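AHL synthase (Burkholderia glumae, PDB 3P2H) probably catalyses the formation of N-acyl-homoserine lactone quorum-sensing signals from fatty acyl-ACP and S-adenosyl-L-methionine, releasing methylthioadenosine. Local coordinates at residues H159-P164 with A174-I179; S21-V26 with L100-A105; W118-M123 with R149-I154. The protein carries 3 engineered substitutions. All coordinates share one frame; numbering follows the deposited sequence.

Contact 1. Residues H159-P164 with A174-I179; sequences HRAGAP and ACWIDI. With NOO (N-(3-oxocyclohex-1-en-1-yl)octanamide), chain C.
W176 N donates to H159 O over 2.7 Å, and H159 N returns a bond of 3.0 Å to W176 O. These two residues form an antiparallel hydrogen-bonded pair, followed by the non-hydrogen-bonded pair of R160 and C175. Just past the end of the first strand, A161 N still binds A174 O at 2.9 Å. On the sheet face shared by H159 and W176, the imidazole folds back over its partner: with CG between the backbone N and the carbonyl carbon (chi1 54°), the ring makes a CH-pi contact with W176 CB, 3.5 Å from the ring centroid. The imidazole and the five-membered ring of W176 lie 22° from parallel but are slid apart, with little overlap. A161 CB meets the indole obliquely, 3.2 Å from W176 NE1, and also touches A174 CB. Farther along, a water joins A163 O to A174 N. C175 and I177 belong to the inhibitor pocket, where C175 O lies 3.1 Å from C15, the terminal carbon of the octanamide tail. R160 is drawn to E148 by a salt bridge. The pairing joins the short strand 157-160 to the mixed sheet of this acetyltransferase-like fold. Strand 170-178 lies between it and strand 138-144, with backbone bonds from C175 to G141 and I177 to L139, while L124 of helix 120-133 packs on I177.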
loop_
_atom_site.group_PDB
_atom_site.type_symbol
_atom_site.label_atom_id
_atom_site.label_comp_id
_atom_site.label_asym_id
_atom_site.label_seq_id
_atom_site.Cartn_x
_atom_site.Cartn_y
_atom_site.Cartn_z
ATOM N N HIS A 159 5.991 12.700 3.818
ATOM C CA HIS A 159 5.661 13.727 4.796
ATOM C C HIS A 159 4.268 13.455 5.348
ATOM O O HIS A 159 3.424 12.860 4.680
ATOM C CB HIS A 159 5.770 15.147 4.203
ATOM C CG HIS A 159 4.972 15.365 2.956
ATOM N ND1 HIS A 159 5.386 14.924 1.718
ATOM C CD2 HIS A 159 3.790 15.997 2.754
ATOM C CE1 HIS A 159 4.497 15.277 0.807
ATOM N NE2 HIS A 159 3.518 15.928 1.410
ATOM N N ARG A 160 4.036 13.892 6.576
ATOM C CA ARG A 160 2.769 13.643 7.243
ATOM C C ARG A 160 1.554 14.425 6.758
ATOM O O ARG A 160 1.645 15.611 6.427
ATOM C CB ARG A 160 2.961 13.837 8.748
ATOM C CG ARG A 160 3.937 12.830 9.321
ATOM C CD ARG A 160 4.142 12.980 10.814
ATOM N NE ARG A 160 4.947 11.877 11.330
ATOM C CZ ARG A 160 5.296 11.729 12.603
ATOM N NH1 ARG A 160 4.916 12.623 13.507
ATOM N NH2 ARG A 160 6.021 10.683 12.969
ATOM N N ALA A 161 0.417 13.734 6.712
ATOM C CA ALA A 161 -0.851 14.332 6.295
ATOM C C ALA A 161 -1.705 14.577 7.538
ATOM O O ALA A 161 -2.793 15.146 7.455
ATOM C CB ALA A 161 -1.587 13.400 5.332
ATOM N N GLY A 162 -1.192 14.141 8.687
ATOM C CA GLY A 162 -1.891 14.311 9.954
ATOM C C GLY A 162 -0.984 13.989 11.133
ATOM O O GLY A 162 0.143 13.529 10.949
ATOM N N ALA A 163 -1.468 14.229 12.348
ATOM C CA ALA A 163 -0.680 13.953 13.543
ATOM C C ALA A 163 -0.736 12.462 13.847
ATOM O O ALA A 163 -1.742 11.813 13.586
ATOM C CB ALA A 163 -1.227 14.757 14.736
ATOM N N PRO A 164 0.352 11.899 14.397
ATOM C CA PRO A 164 0.382 10.473 14.723
ATOM C C PRO A 164 -0.573 10.106 15.855
ATOM O O PRO A 164 -0.843 10.907 16.745
ATOM C CB PRO A 164 1.845 10.229 15.081
ATOM C CG PRO A 164 2.283 11.544 15.622
ATOM C CD PRO A 164 1.657 12.524 14.667
ATOM N N ALA A 174 -1.152 9.327 9.071
ATOM C CA ALA A 174 -1.558 9.485 7.681
ATOM C C ALA A 174 -0.288 9.996 7.010
ATOM O O ALA A 174 0.307 10.972 7.466
ATOM C CB ALA A 174 -2.677 10.500 7.569
ATOM N N CYS A 175 0.124 9.347 5.929
ATOM C CA CYS A 175 1.371 9.718 5.271
ATOM C C CYS A 175 1.282 9.991 3.775
ATOM O O CYS A 175 0.595 9.278 3.036
ATOM C CB CYS A 175 2.395 8.603 5.536
ATOM S SG CYS A 175 4.097 8.819 4.940
ATOM N N TRP A 176 1.974 11.045 3.348
ATOM C CA TRP A 176 2.050 11.426 1.945
ATOM C C TRP A 176 3.392 10.933 1.412
ATOM O O TRP A 176 4.364 10.830 2.159
ATOM C CB TRP A 176 2.087 12.949 1.757
ATOM C CG TRP A 176 0.847 13.741 1.998
ATOM C CD1 TRP A 176 0.614 14.595 3.036
ATOM C CD2 TRP A 176 -0.282 13.859 1.122
ATOM N NE1 TRP A 176 -0.584 15.244 2.859
ATOM C CE2 TRP A 176 -1.157 14.809 1.693
ATOM C CE3 TRP A 176 -0.637 13.255 -0.092
ATOM C CZ2 TRP A 176 -2.369 15.172 1.091
ATOM C CZ3 TRP A 176 -1.843 13.617 -0.694
ATOM C CH2 TRP A 176 -2.692 14.567 -0.097
ATOM N N ILE A 177 3.436 10.636 0.121
ATOM C CA ILE A 177 4.675 10.271 -0.553
ATOM C C ILE A 177 4.589 11.041 -1.869
ATOM O O ILE A 177 3.727 10.748 -2.703
ATOM C CB ILE A 177 4.797 8.766 -0.875
ATOM C CG1 ILE A 177 5.133 7.970 0.386
ATOM C CG2 ILE A 177 5.903 8.552 -1.896
ATOM C CD1 ILE A 177 5.367 6.486 0.121
ATOM N N ASP A 178 5.446 12.045 -2.039
ATOM C CA ASP A 178 5.442 12.833 -3.268
ATOM C C ASP A 178 6.189 12.090 -4.359
ATOM O O ASP A 178 7.339 11.704 -4.171
ATOM C CB ASP A 178 6.117 14.197 -3.069
ATOM C CG ASP A 178 5.270 15.163 -2.266
ATOM O OD1 ASP A 178 4.100 14.845 -1.979
ATOM O OD2 ASP A 178 5.781 16.254 -1.931
ATOM N N ILE A 179 5.534 11.882 -5.493
ATOM C CA ILE A 179 6.188 11.207 -6.603
ATOM C C ILE A 179 6.975 12.278 -7.360
ATOM O O ILE A 179 6.598 12.706 -8.449
ATOM C CB ILE A 179 5.158 10.522 -7.532
ATOM C CG1 ILE A 179 4.348 9.498 -6.728
ATOM C CG2 ILE A 179 5.880 9.823 -8.687
ATOM C CD1 ILE A 179 3.233 8.800 -7.510
HETATM C C1 NOO C . 3.687 -2.946 8.313
HETATM O O1 NOO C . 4.648 -2.664 9.021
HETATM C C2 NOO C . 2.934 -1.897 7.504
HETATM C C3 NOO C . 1.568 -2.018 7.214
HETATM C C4 NOO C . 0.888 -3.361 7.550
HETATM C C5 NOO C . 1.841 -4.621 7.484
HETATM C C6 NOO C . 3.185 -4.423 8.251
HETATM N N7 NOO C . 0.733 -0.975 6.629
HETATM C C8 NOO C . -0.254 -0.934 5.608
HETATM O O8 NOO C . -1.229 -1.676 5.551
HETATM C C9 NOO C . -0.134 0.107 4.473
HETATM C C10 NOO C . 0.874 1.279 4.591
HETATM C C11 NOO C . 0.350 2.500 3.787
HETATM C C12 NOO C . 1.473 3.255 3.054
HETATM C C13 NOO C . 0.931 4.530 2.373
HETATM C C14 NOO C . 1.993 5.645 2.328
HETATM C C15 NOO C . 1.544 6.819 1.452
HETATM O O HOH W 1 -2.508 11.066 11.023
#

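Contact 2. Residues S21-V26 with L100-A105; sequences SYRYRV and LSRFAA. With NOO (N-(3-oxocyclohex-1-en-1-yl)octanamide), chain C; MTA (5'-deoxy-5'-methylthioadenosine), chain B.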
loop_
_atom_site.group_PDB
_atom_site.type_symbol
_atom_site.label_atom_id
_atom_site.label_comp_id
_atom_site.label_asym_id
_atom_site.label_seq_id
_atom_site.Cartn_x
_atom_site.Cartn_y
_atom_site.Cartn_z
ATOM N N SER A 21 -4.694 -15.191 1.198
ATOM C CA SER A 21 -4.078 -16.005 2.236
ATOM C C SER A 21 -2.879 -15.274 2.819
ATOM O O SER A 21 -2.672 -15.273 4.033
ATOM C CB SER A 21 -3.629 -17.352 1.660
ATOM O OG SER A 21 -3.038 -18.169 2.662
ATOM N N TYR A 22 -2.083 -14.653 1.954
ATOM C CA TYR A 22 -0.917 -13.926 2.427
ATOM C C TYR A 22 -1.361 -12.760 3.293
ATOM O O TYR A 22 -0.756 -12.481 4.323
ATOM C CB TYR A 22 -0.085 -13.398 1.266
ATOM C CG TYR A 22 1.107 -12.597 1.732
ATOM C CD1 TYR A 22 2.204 -13.223 2.333
ATOM C CD2 TYR A 22 1.134 -11.213 1.598
ATOM C CE1 TYR A 22 3.295 -12.482 2.783
ATOM C CE2 TYR A 22 2.216 -10.468 2.045
ATOM C CZ TYR A 22 3.291 -11.104 2.634
ATOM O OH TYR A 22 4.355 -10.361 3.071
ATOM N N ARG A 23 -2.421 -12.075 2.876
ATOM C CA ARG A 23 -2.916 -10.952 3.657
ATOM C C ARG A 23 -3.472 -11.423 4.996
ATOM O O ARG A 23 -3.300 -10.751 6.011
ATOM C CB ARG A 23 -3.969 -10.169 2.862
ATOM C CG ARG A 23 -3.336 -9.172 1.896
ATOM C CD ARG A 23 -4.342 -8.517 0.965
ATOM N NE ARG A 23 -5.459 -7.899 1.665
ATOM C CZ ARG A 23 -6.384 -7.163 1.064
ATOM N NH1 ARG A 23 -6.308 -6.953 -0.243
ATOM N NH2 ARG A 23 -7.392 -6.653 1.757
ATOM N N TYR A 24 -4.127 -12.581 5.004
ATOM C CA TYR A 24 -4.668 -13.112 6.247
ATOM C C TYR A 24 -3.531 -13.348 7.238
ATOM O O TYR A 24 -3.606 -12.956 8.399
ATOM C CB TYR A 24 -5.387 -14.443 6.021
ATOM C CG TYR A 24 -5.927 -15.030 7.311
ATOM C CD1 TYR A 24 -7.151 -14.605 7.831
ATOM C CD2 TYR A 24 -5.186 -15.957 8.047
ATOM C CE1 TYR A 24 -7.624 -15.082 9.055
ATOM C CE2 TYR A 24 -5.648 -16.441 9.276
ATOM C CZ TYR A 24 -6.870 -15.995 9.774
ATOM O OH TYR A 24 -7.332 -16.437 10.992
ATOM N N ARG A 25 -2.476 -13.999 6.770
ATOM C CA ARG A 25 -1.340 -14.301 7.626
ATOM C C ARG A 25 -0.642 -13.063 8.186
ATOM O O ARG A 25 -0.205 -13.058 9.332
ATOM C CB ARG A 25 -0.352 -15.187 6.863
ATOM C CG ARG A 25 -0.916 -16.589 6.605
ATOM C CD ARG A 25 0.030 -17.451 5.790
ATOM N NE ARG A 25 -0.144 -17.254 4.355
ATOM C CZ ARG A 25 0.861 -17.253 3.484
ATOM N NH1 ARG A 25 2.100 -17.435 3.917
ATOM N NH2 ARG A 25 0.631 -17.071 2.187
ATOM N N VAL A 26 -0.553 -12.007 7.388
ATOM C CA VAL A 26 0.104 -10.786 7.838
ATOM C C VAL A 26 -0.776 -9.890 8.715
ATOM O O VAL A 26 -0.431 -9.582 9.859
ATOM C CB VAL A 26 0.589 -9.938 6.641
ATOM C CG1 VAL A 26 1.153 -8.610 7.145
ATOM C CG2 VAL A 26 1.646 -10.693 5.855
ATOM N N LEU A 100 -2.342 4.212 -1.007
ATOM C CA LEU A 100 -1.570 2.990 -0.845
ATOM C C LEU A 100 -2.017 2.363 0.470
ATOM O O LEU A 100 -1.972 3.014 1.509
ATOM C CB LEU A 100 -0.073 3.311 -0.786
ATOM C CG LEU A 100 0.875 2.127 -0.571
ATOM C CD1 LEU A 100 0.716 1.128 -1.706
ATOM C CD2 LEU A 100 2.316 2.625 -0.492
ATOM N N SER A 101 -2.475 1.115 0.421
ATOM C CA SER A 101 -2.914 0.420 1.629
ATOM C C SER A 101 -2.464 -1.041 1.609
ATOM O O SER A 101 -1.862 -1.492 0.640
ATOM C CB SER A 101 -4.439 0.490 1.771
ATOM O OG SER A 101 -5.083 -0.059 0.639
ATOM N N ARG A 102 -2.763 -1.770 2.682
ATOM C CA ARG A 102 -2.383 -3.171 2.800
ATOM C C ARG A 102 -0.979 -3.374 2.235
ATOM O O ARG A 102 -0.759 -4.195 1.345
ATOM C CB ARG A 102 -3.391 -4.063 2.062
ATOM C CG ARG A 102 -4.790 -4.095 2.684
ATOM C CD ARG A 102 -4.769 -4.634 4.117
ATOM N NE ARG A 102 -6.102 -4.999 4.598
ATOM C CZ ARG A 102 -7.061 -4.134 4.924
ATOM N NH1 ARG A 102 -8.239 -4.578 5.344
ATOM N NH2 ARG A 102 -6.846 -2.824 4.842
ATOM N N PHE A 103 -0.036 -2.607 2.764
ATOM C CA PHE A 103 1.350 -2.665 2.328
ATOM C C PHE A 103 2.163 -3.478 3.328
ATOM O O PHE A 103 2.195 -3.160 4.513
ATOM C CB PHE A 103 1.925 -1.249 2.229
ATOM C CG PHE A 103 3.320 -1.193 1.679
ATOM C CD1 PHE A 103 3.547 -1.275 0.314
ATOM C CD2 PHE A 103 4.412 -1.047 2.534
ATOM C CE1 PHE A 103 4.839 -1.210 -0.198
ATOM C CE2 PHE A 103 5.713 -0.982 2.029
ATOM C CZ PHE A 103 5.924 -1.062 0.660
ATOM N N ALA A 104 2.822 -4.522 2.841
ATOM C CA ALA A 104 3.627 -5.378 3.703
ATOM C C ALA A 104 4.720 -6.096 2.918
ATOM O O ALA A 104 4.582 -6.344 1.716
ATOM C CB ALA A 104 2.731 -6.399 4.390
ATOM N N ALA A 105 5.800 -6.435 3.614
ATOM C CA ALA A 105 6.920 -7.145 3.014
ATOM C C ALA A 105 7.461 -8.160 4.022
ATOM O O ALA A 105 7.662 -7.836 5.193
ATOM C CB ALA A 105 8.008 -6.167 2.622
HETATM C C1 NOO C . 3.687 -2.946 8.313
HETATM O O1 NOO C . 4.648 -2.664 9.021
HETATM C C2 NOO C . 2.934 -1.897 7.504
HETATM C C3 NOO C . 1.568 -2.018 7.214
HETATM C C4 NOO C . 0.888 -3.361 7.550
HETATM C C5 NOO C . 1.841 -4.621 7.484
HETATM C C6 NOO C . 3.185 -4.423 8.251
HETATM N N7 NOO C . 0.733 -0.975 6.629
HETATM C C8 NOO C . -0.254 -0.934 5.608
HETATM O O8 NOO C . -1.229 -1.676 5.551
HETATM C C9 NOO C . -0.134 0.107 4.473
HETATM C C10 NOO C . 0.874 1.279 4.591
HETATM C C11 NOO C . 0.350 2.500 3.787
HETATM C C12 NOO C . 1.473 3.255 3.054
HETATM C C13 NOO C . 0.931 4.530 2.373
HETATM C C14 NOO C . 1.993 5.645 2.328
HETATM C C15 NOO C . 1.544 6.819 1.452
HETATM C CS MTA B . -4.626 0.682 8.665
HETATM S "S5'" MTA B . -4.495 1.015 10.448
HETATM C "C5'" MTA B . -4.925 -0.612 11.138
HETATM C "C4'" MTA B . -6.393 -0.693 11.560
HETATM O "O4'" MTA B . -7.207 -0.496 10.370
HETATM C "C2'" MTA B . -7.687 -2.674 11.074
HETATM O "O2'" MTA B . -8.599 -3.646 11.594
HETATM C "C3'" MTA B . -6.672 -2.094 12.121
HETATM O "O3'" MTA B . -7.318 -1.971 13.394
HETATM C "C1'" MTA B . -8.337 -1.397 10.509
HETATM N N9 MTA B . -8.933 -1.610 9.173
HETATM C C8 MTA B . -8.291 -2.017 8.028
HETATM N N7 MTA B . -9.118 -2.099 7.031
HETATM C C5 MTA B . -10.357 -1.746 7.463
HETATM C C6 MTA B . -11.652 -1.638 6.854
HETATM N N6 MTA B . -11.814 -1.935 5.513
HETATM N N1 MTA B . -12.717 -1.236 7.622
HETATM C C2 MTA B . -12.580 -0.937 8.948
HETATM N N3 MTA B . -11.352 -1.038 9.537
HETATM C C4 MTA B . -10.246 -1.426 8.859
#
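R23 and R102 bring two guanidinium groups together, with R23 NH2 3.5 Å from R102 NE and the two planes 70° apart. R102 CG lies over one face of the R23 guanidinium, toward its rim. E43 forms salt bridges with both NE atoms, D48 with R23 and D45 with R102; these acids probably offset the charge of the pair and of nearby R69. Segment 100-105 gives three weak hydrogen bonds to the ligands; D45 and Q46 also bind MTA. R102 turns the edge of its guanidinium to the adenine, NH1 and NH2 both sharing MTA N7 at 3.1 and 3.2 Å. F103 N donates to the amide oxygen NOO O8 at 3.2 Å, just after the chain has turned a corner at R102. In the apolar packing, V26 CG1, anti to the backbone N (chi1 175°), touches A104 CB at 3.9 Å, and that methyl in turn lies 3.7 Å from NOO C5 of the cyclohexenone. Y22 makes a van der Waals approach, its OH 3.9 Å from A105 C, while the hydroxyl is hydrogen-bonded to T106 OG1. Helix 13-30 packs across the bent strand 97-105, the axes of helix 21-26 and strand 103-105 lying 10.2 Å apart and at 85°; the bent strand runs antiparallel to strand 64-72 and parallel to strand 138-144.

Contact 3. Residues W118-M123 with R149-I154; sequences WSVRPM and RMFRRI. Engineered in segment 149-154: M150 (natural residue Leu).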
loop_
_atom_site.group_PDB
_atom_site.type_symbol
_atom_site.label_atom_id
_atom_site.label_comp_id
_atom_site.label_asym_id
_atom_site.label_seq_id
_atom_site.Cartn_x
_atom_site.Cartn_y
_atom_site.Cartn_z
ATOM N N TRP A 118 15.398 -4.114 2.853
ATOM C CA TRP A 118 15.694 -3.997 1.438
ATOM C C TRP A 118 14.566 -4.752 0.733
ATOM O O TRP A 118 14.609 -4.997 -0.477
ATOM C CB TRP A 118 17.056 -4.632 1.137
ATOM C CG TRP A 118 18.232 -3.723 1.413
ATOM C CD1 TRP A 118 19.157 -3.288 0.504
ATOM C CD2 TRP A 118 18.598 -3.127 2.671
ATOM N NE1 TRP A 118 20.075 -2.460 1.114
ATOM C CE2 TRP A 118 19.755 -2.344 2.443
ATOM C CE3 TRP A 118 18.061 -3.179 3.966
ATOM C CZ2 TRP A 118 20.384 -1.616 3.463
ATOM C CZ3 TRP A 118 18.689 -2.453 4.984
ATOM C CH2 TRP A 118 19.839 -1.683 4.723
ATOM N N SER A 119 13.554 -5.117 1.521
ATOM C CA SER A 119 12.383 -5.835 1.030
ATOM C C SER A 119 11.301 -4.819 0.738
ATOM O O SER A 119 10.582 -4.911 -0.260
ATOM C CB SER A 119 11.872 -6.803 2.091
ATOM O OG SER A 119 12.889 -7.701 2.488
ATOM N N VAL A 120 11.184 -3.846 1.630
ATOM C CA VAL A 120 10.195 -2.795 1.484
ATOM C C VAL A 120 10.452 -1.998 0.213
ATOM O O VAL A 120 9.526 -1.691 -0.541
ATOM C CB VAL A 120 10.231 -1.837 2.697
ATOM C CG1 VAL A 120 9.387 -0.593 2.418
ATOM C CG2 VAL A 120 9.726 -2.557 3.936
ATOM N N ARG A 121 11.719 -1.687 -0.038
ATOM C CA ARG A 121 12.074 -0.886 -1.203
ATOM C C ARG A 121 11.500 -1.347 -2.543
ATOM O O ARG A 121 10.839 -0.568 -3.229
ATOM C CB ARG A 121 13.594 -0.743 -1.316
ATOM C CG ARG A 121 14.000 0.474 -2.138
ATOM C CD ARG A 121 15.503 0.706 -2.116
ATOM N NE ARG A 121 16.174 -0.075 -3.142
ATOM C CZ ARG A 121 16.461 0.376 -4.362
ATOM N NH1 ARG A 121 16.145 1.617 -4.717
ATOM N NH2 ARG A 121 17.043 -0.424 -5.239
ATOM N N PRO A 122 11.741 -2.609 -2.937
ATOM C CA PRO A 122 11.203 -3.075 -4.221
ATOM C C PRO A 122 9.676 -3.013 -4.288
ATOM O O PRO A 122 9.106 -2.675 -5.327
ATOM C CB PRO A 122 11.755 -4.498 -4.338
ATOM C CG PRO A 122 11.928 -4.924 -2.897
ATOM C CD PRO A 122 12.476 -3.684 -2.245
ATOM N N MET A 123 9.021 -3.323 -3.173
ATOM C CA MET A 123 7.566 -3.277 -3.122
ATOM C C MET A 123 7.090 -1.842 -3.339
ATOM O O MET A 123 6.147 -1.594 -4.083
ATOM C CB MET A 123 7.060 -3.799 -1.773
ATOM C CG MET A 123 7.106 -5.314 -1.625
ATOM S SD MET A 123 6.129 -6.183 -2.884
ATOM C CE MET A 123 4.543 -5.384 -2.688
ATOM N N ARG A 149 9.319 5.264 9.093
ATOM C CA ARG A 149 10.743 5.412 9.314
ATOM C C ARG A 149 11.550 4.704 8.232
ATOM O O ARG A 149 12.612 5.182 7.845
ATOM C CB ARG A 149 11.122 4.894 10.705
ATOM C CG ARG A 149 10.575 5.766 11.828
ATOM C CD ARG A 149 11.253 5.468 13.157
ATOM N NE ARG A 149 10.832 4.197 13.741
ATOM C CZ ARG A 149 9.661 3.998 14.339
ATOM N NH1 ARG A 149 8.780 4.988 14.435
ATOM N NH2 ARG A 149 9.380 2.814 14.858
ATOM N N MET A 150 11.055 3.571 7.737
ATOM C CA MET A 150 11.770 2.864 6.679
ATOM C C MET A 150 11.698 3.658 5.381
ATOM O O MET A 150 12.658 3.676 4.606
ATOM C CB MET A 150 11.199 1.460 6.476
ATOM C CG MET A 150 11.599 0.487 7.580
ATOM S SD MET A 150 10.999 -1.184 7.269
ATOM C CE MET A 150 9.352 -1.099 8.047
ATOM N N PHE A 151 10.560 4.309 5.143
ATOM C CA PHE A 151 10.393 5.127 3.947
ATOM C C PHE A 151 11.431 6.243 4.001
ATOM O O PHE A 151 12.078 6.550 3.005
ATOM C CB PHE A 151 8.992 5.747 3.886
ATOM C CG PHE A 151 7.890 4.770 3.537
ATOM C CD1 PHE A 151 8.182 3.507 3.027
ATOM C CD2 PHE A 151 6.553 5.134 3.693
ATOM C CE1 PHE A 151 7.151 2.618 2.678
ATOM C CE2 PHE A 151 5.524 4.258 3.347
ATOM C CZ PHE A 151 5.823 3.000 2.838
ATOM N N ARG A 152 11.583 6.848 5.173
ATOM C CA ARG A 152 12.555 7.921 5.349
ATOM C C ARG A 152 13.956 7.401 5.062
ATOM O O ARG A 152 14.724 8.035 4.345
ATOM C CB ARG A 152 12.489 8.478 6.774
ATOM C CG ARG A 152 11.198 9.229 7.073
ATOM C CD ARG A 152 11.137 9.708 8.526
ATOM N NE ARG A 152 9.943 10.507 8.778
ATOM C CZ ARG A 152 9.546 10.910 9.982
ATOM N NH1 ARG A 152 10.246 10.594 11.065
ATOM N NH2 ARG A 152 8.440 11.630 10.103
ATOM N N ARG A 153 14.281 6.236 5.609
ATOM C CA ARG A 153 15.596 5.646 5.401
ATOM C C ARG A 153 15.833 5.312 3.925
ATOM O O ARG A 153 16.938 5.484 3.411
ATOM C CB ARG A 153 15.749 4.378 6.242
ATOM C CG ARG A 153 17.173 3.845 6.262
ATOM C CD ARG A 153 18.072 4.817 7.011
ATOM N NE ARG A 153 19.484 4.457 6.949
ATOM C CZ ARG A 153 20.463 5.237 7.400
ATOM N NH1 ARG A 153 20.172 6.413 7.947
ATOM N NH2 ARG A 153 21.734 4.856 7.285
ATOM N N ILE A 154 14.795 4.828 3.249
ATOM C CA ILE A 154 14.906 4.486 1.835
ATOM C C ILE A 154 15.181 5.740 1.008
ATOM O O ILE A 154 15.770 5.664 -0.069
ATOM C CB ILE A 154 13.620 3.784 1.315
ATOM C CG1 ILE A 154 13.498 2.398 1.953
ATOM C CG2 ILE A 154 13.660 3.660 -0.201
ATOM C CD1 ILE A 154 12.267 1.623 1.520
#
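Residues R121 and I154 bring the backbones of helices 120-133 and 145-154 to a CA-CA distance of 6.8 Å, and V120 and M150, one turn back on the second helix, stand 7.8 Å apart between the same atoms. V120 points toward the other helix and divides its two methyls among three partners. CG1, anti to the backbone N (chi1 169°), meets I154 CD1 at 3.7 Å and also approaches the F151 ring at its edge, near the ring plane, with F151 CE1 3.9 Å away. The other branch, V120 CG2, touches M150 SD at 3.8 Å, the two side chains crossing at about a right angle; M150 is an engineered residue that replaces the natural Leu. I154 also packs obliquely on R121. Its CD1, set anti to CA (chi2 180°), lies against the backbone of R121, 3.7 Å from R121 N, and its CG2 packs on the aliphatic part of that arginine, 3.7 Å from R121 CG. The charged end of R121 is directed elsewhere, to a weak hydrogen bond with A186 O and a long, weak ion pair with D188, and the neighbouring L187 touches I154. F151 belongs to the inhibitor pocket. The contact is a helix-helix seam made by van der Waals packing of methyls, the thioether of the engineered M150, an aromatic edge and an arginine stem, without a polar bond between the segments; its cohesion probably rests on close fit and on burial of apolar surface.

How the contacts relate
All three contacts contribute residues to the inhibitor pocket. Contacts 1 and 2, on opposite sides of the chain's centre with their own centres 20 Å apart, do not touch, but both reach the same sheet and both meet NOO: contact 2 at its ring, its amide and the middle of its tail, contact 1 at the terminal C15. Contact 3 connects them. F103 of contact 2 packs through CE2 on V120 CG1 at 3.7 Å and on F151 CE1 at 3.9 Å, while F151 CE2 meets I177 CD1 of contact 1 at 3.9 Å. F151 itself lies about 4 Å from NOO, side chain to ligand. MTA is bound at contact 2 and stays about 12 Å from the F151 side chain.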